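Local coordinates for protein VP1 (Polyomavirus HPyV7, PDB 4PCH) that forms, as the major capsid protein, jelly-roll pentamers that build the T=7 icosahedral shell and probably serve in attachment to host cells, at residues Gln158-Gln163 against Glu172-Asp177. Sequence-based numbering, arbitrary orientation. Where two conformers were deposited one is given.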
loop_
_atom_site.group_PDB
_atom_site.type_symbol
_atom_site.label_atom_id
_atom_site.label_comp_id
_atom_site.label_asym_id
_atom_site.label_seq_id
_atom_site.Cartn_x
_atom_site.Cartn_y
_atom_site.Cartn_z
ATOM N N GLN B 158 4.625 -30.944 -18.571
ATOM C CA GLN B 158 4.708 -32.228 -17.885
ATOM C C GLN B 158 4.328 -32.231 -16.398
ATOM O O GLN B 158 4.189 -33.306 -15.810
ATOM C CB GLN B 158 6.152 -32.746 -17.968
ATOM C CG GLN B 158 6.597 -33.168 -19.361
ATOM C CD GLN B 158 7.028 -32.006 -20.238
ATOM O OE1 GLN B 158 7.468 -30.958 -19.751
ATOM N NE2 GLN B 158 6.915 -32.192 -21.544
ATOM N N ALA B 159 4.217 -31.061 -15.764
ATOM C CA ALA B 159 3.894 -30.997 -14.337
ATOM C C ALA B 159 2.522 -31.635 -14.131
ATOM O O ALA B 159 1.634 -31.478 -14.965
ATOM C CB ALA B 159 3.862 -29.564 -13.858
ATOM N N LEU B 160 2.360 -32.341 -13.022
ATOM C CA LEU B 160 1.101 -33.045 -12.737
ATOM C C LEU B 160 -0.074 -32.062 -12.680
ATOM O O LEU B 160 0.009 -31.004 -12.057
ATOM C CB LEU B 160 1.233 -33.766 -11.403
ATOM C CG LEU B 160 0.088 -34.592 -10.823
ATOM C CD1 LEU B 160 -0.372 -35.643 -11.810
ATOM C CD2 LEU B 160 0.566 -35.208 -9.500
ATOM N N ARG B 161 -1.180 -32.455 -13.313
ATOM C CA ARG B 161 -2.405 -31.674 -13.275
ATOM C C ARG B 161 -3.521 -32.506 -12.686
ATOM O O ARG B 161 -3.638 -33.694 -12.979
ATOM C CB ARG B 161 -2.757 -31.181 -14.664
ATOM C CG ARG B 161 -1.902 -29.993 -15.012
ATOM C CD ARG B 161 -2.004 -29.606 -16.456
ATOM N NE ARG B 161 -1.604 -28.215 -16.606
ATOM C CZ ARG B 161 -0.341 -27.820 -16.745
ATOM N NH1 ARG B 161 0.645 -28.718 -16.739
ATOM N NH2 ARG B 161 -0.064 -26.534 -16.892
ATOM N N LYS B 162 -4.311 -31.873 -11.829
ATOM C CA LYS B 162 -5.440 -32.514 -11.150
ATOM C C LYS B 162 -6.492 -31.457 -10.891
ATOM O O LYS B 162 -6.261 -30.252 -11.081
ATOM C CB LYS B 162 -5.038 -33.141 -9.816
ATOM C CG LYS B 162 -4.197 -34.402 -9.874
ATOM C CD LYS B 162 -4.442 -35.274 -8.654
ATOM C CE LYS B 162 -3.715 -36.590 -8.829
ATOM N NZ LYS B 162 -3.708 -37.408 -7.594
ATOM N N GLN B 163 -7.677 -31.914 -10.486
ATOM C CA GLN B 163 -8.711 -30.991 -9.999
ATOM C C GLN B 163 -8.917 -31.142 -8.504
ATOM O O GLN B 163 -8.790 -32.231 -7.967
ATOM C CB GLN B 163 -10.030 -31.240 -10.739
ATOM C CG GLN B 163 -9.895 -31.174 -12.235
ATOM C CD GLN B 163 -11.255 -31.224 -12.936
ATOM O OE1 GLN B 163 -11.649 -30.283 -13.621
ATOM N NE2 GLN B 163 -11.988 -32.297 -12.721
ATOM N N GLU B 172 0.429 -25.420 -0.157
ATOM C CA GLU B 172 1.858 -25.307 -0.408
ATOM C C GLU B 172 2.333 -26.046 -1.672
ATOM O O GLU B 172 3.446 -25.791 -2.130
ATOM C CB GLU B 172 2.641 -25.833 0.777
ATOM C CG GLU B 172 2.537 -24.960 1.993
ATOM C CD GLU B 172 2.924 -25.702 3.253
ATOM O OE1 GLU B 172 4.093 -26.099 3.361
ATOM O OE2 GLU B 172 2.058 -25.856 4.117
ATOM N N LEU B 173 1.506 -26.952 -2.227
ATOM C CA LEU B 173 1.944 -27.855 -3.296
ATOM C C LEU B 173 1.110 -27.803 -4.592
ATOM O O LEU B 173 1.451 -28.459 -5.586
ATOM C CB LEU B 173 1.916 -29.290 -2.757
ATOM C CG LEU B 173 2.681 -29.573 -1.466
ATOM C CD1 LEU B 173 2.408 -31.016 -0.967
ATOM C CD2 LEU B 173 4.179 -29.347 -1.704
ATOM N N TRP B 174 0.019 -27.037 -4.590
ATOM C CA TRP B 174 -0.956 -27.063 -5.697
ATOM C C TRP B 174 -1.357 -25.632 -6.024
ATOM O O TRP B 174 -1.833 -24.938 -5.107
ATOM C CB TRP B 174 -2.185 -27.873 -5.303
ATOM C CG TRP B 174 -1.913 -29.342 -5.122
ATOM C CD1 TRP B 174 -1.674 -30.009 -3.955
ATOM C CD2 TRP B 174 -1.830 -30.314 -6.159
ATOM N NE1 TRP B 174 -1.452 -31.334 -4.205
ATOM C CE2 TRP B 174 -1.551 -31.550 -5.560
ATOM C CE3 TRP B 174 -1.974 -30.256 -7.559
ATOM C CZ2 TRP B 174 -1.412 -32.718 -6.298
ATOM C CZ3 TRP B 174 -1.828 -31.424 -8.290
ATOM C CH2 TRP B 174 -1.537 -32.632 -7.663
ATOM N N VAL B 175 -1.187 -25.229 -7.276
ATOM C CA VAL B 175 -1.411 -23.859 -7.746
ATOM C C VAL B 175 -2.542 -23.845 -8.791
ATOM O O VAL B 175 -2.563 -24.712 -9.675
ATOM C CB VAL B 175 -0.127 -23.316 -8.405
ATOM C CG1 VAL B 175 -0.313 -21.881 -8.856
ATOM C CG2 VAL B 175 1.068 -23.398 -7.447
ATOM N N ALA B 176 -3.440 -22.861 -8.728
ATOM C CA ALA B 176 -4.473 -22.730 -9.745
ATOM C C ALA B 176 -3.825 -22.733 -11.120
ATOM O O ALA B 176 -2.824 -22.071 -11.345
ATOM C CB ALA B 176 -5.256 -21.433 -9.550
ATOM N N ASP B 177 -4.440 -23.447 -12.052
ATOM C CA ASP B 177 -3.880 -23.641 -13.382
ATOM C C ASP B 177 -4.452 -22.612 -14.394
ATOM O O ASP B 177 -5.621 -22.723 -14.796
ATOM C CB ASP B 177 -4.169 -25.079 -13.813
ATOM C CG ASP B 177 -3.526 -25.449 -15.170
ATOM O OD1 ASP B 177 -2.954 -24.554 -15.846
ATOM O OD2 ASP B 177 -3.648 -26.631 -15.571
#
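The six-membered ring of W174 reaches over to L160 and K162, while R161, between those two in sequence, turns the other way to meet D177. With CG anti to its carbonyl carbon (chi1 -67°), W174 sends the far corner of the indole across: CH2 lies 3.8 Å from L160 CD2 and 3.9 Å from K162 CG, both meeting the ring obliquely. K162 crosses the same corner of the indole at a slant, CB 3.9 Å from W174 CZ3, and runs on extended to put NZ in a salt bridge with E147. The backbone O of E147 accepts a hydrogen bond from W174 NE1, and W174 and F169 form an edge-to-face (T-shaped) pair.

R161, in one of its two modelled conformers, uses its guanidinium edge: NE donates to D177 OD2 at 2.8 Å with a bent N-H...O angle of 145°, coming from above the carboxylate plane. T179 OG1 bonds D177 OD1, and the S156 carbonyl takes R161 NH1, steadying both partners of the salt bridge.

Within this chain, strands 161-163 and 174-176 are the outer members of a small three-stranded antiparallel sheet; both pair with strand 129-132, and these side chains bridge across that central strand, W174 touching V130 and both R161 and D177 touching I131.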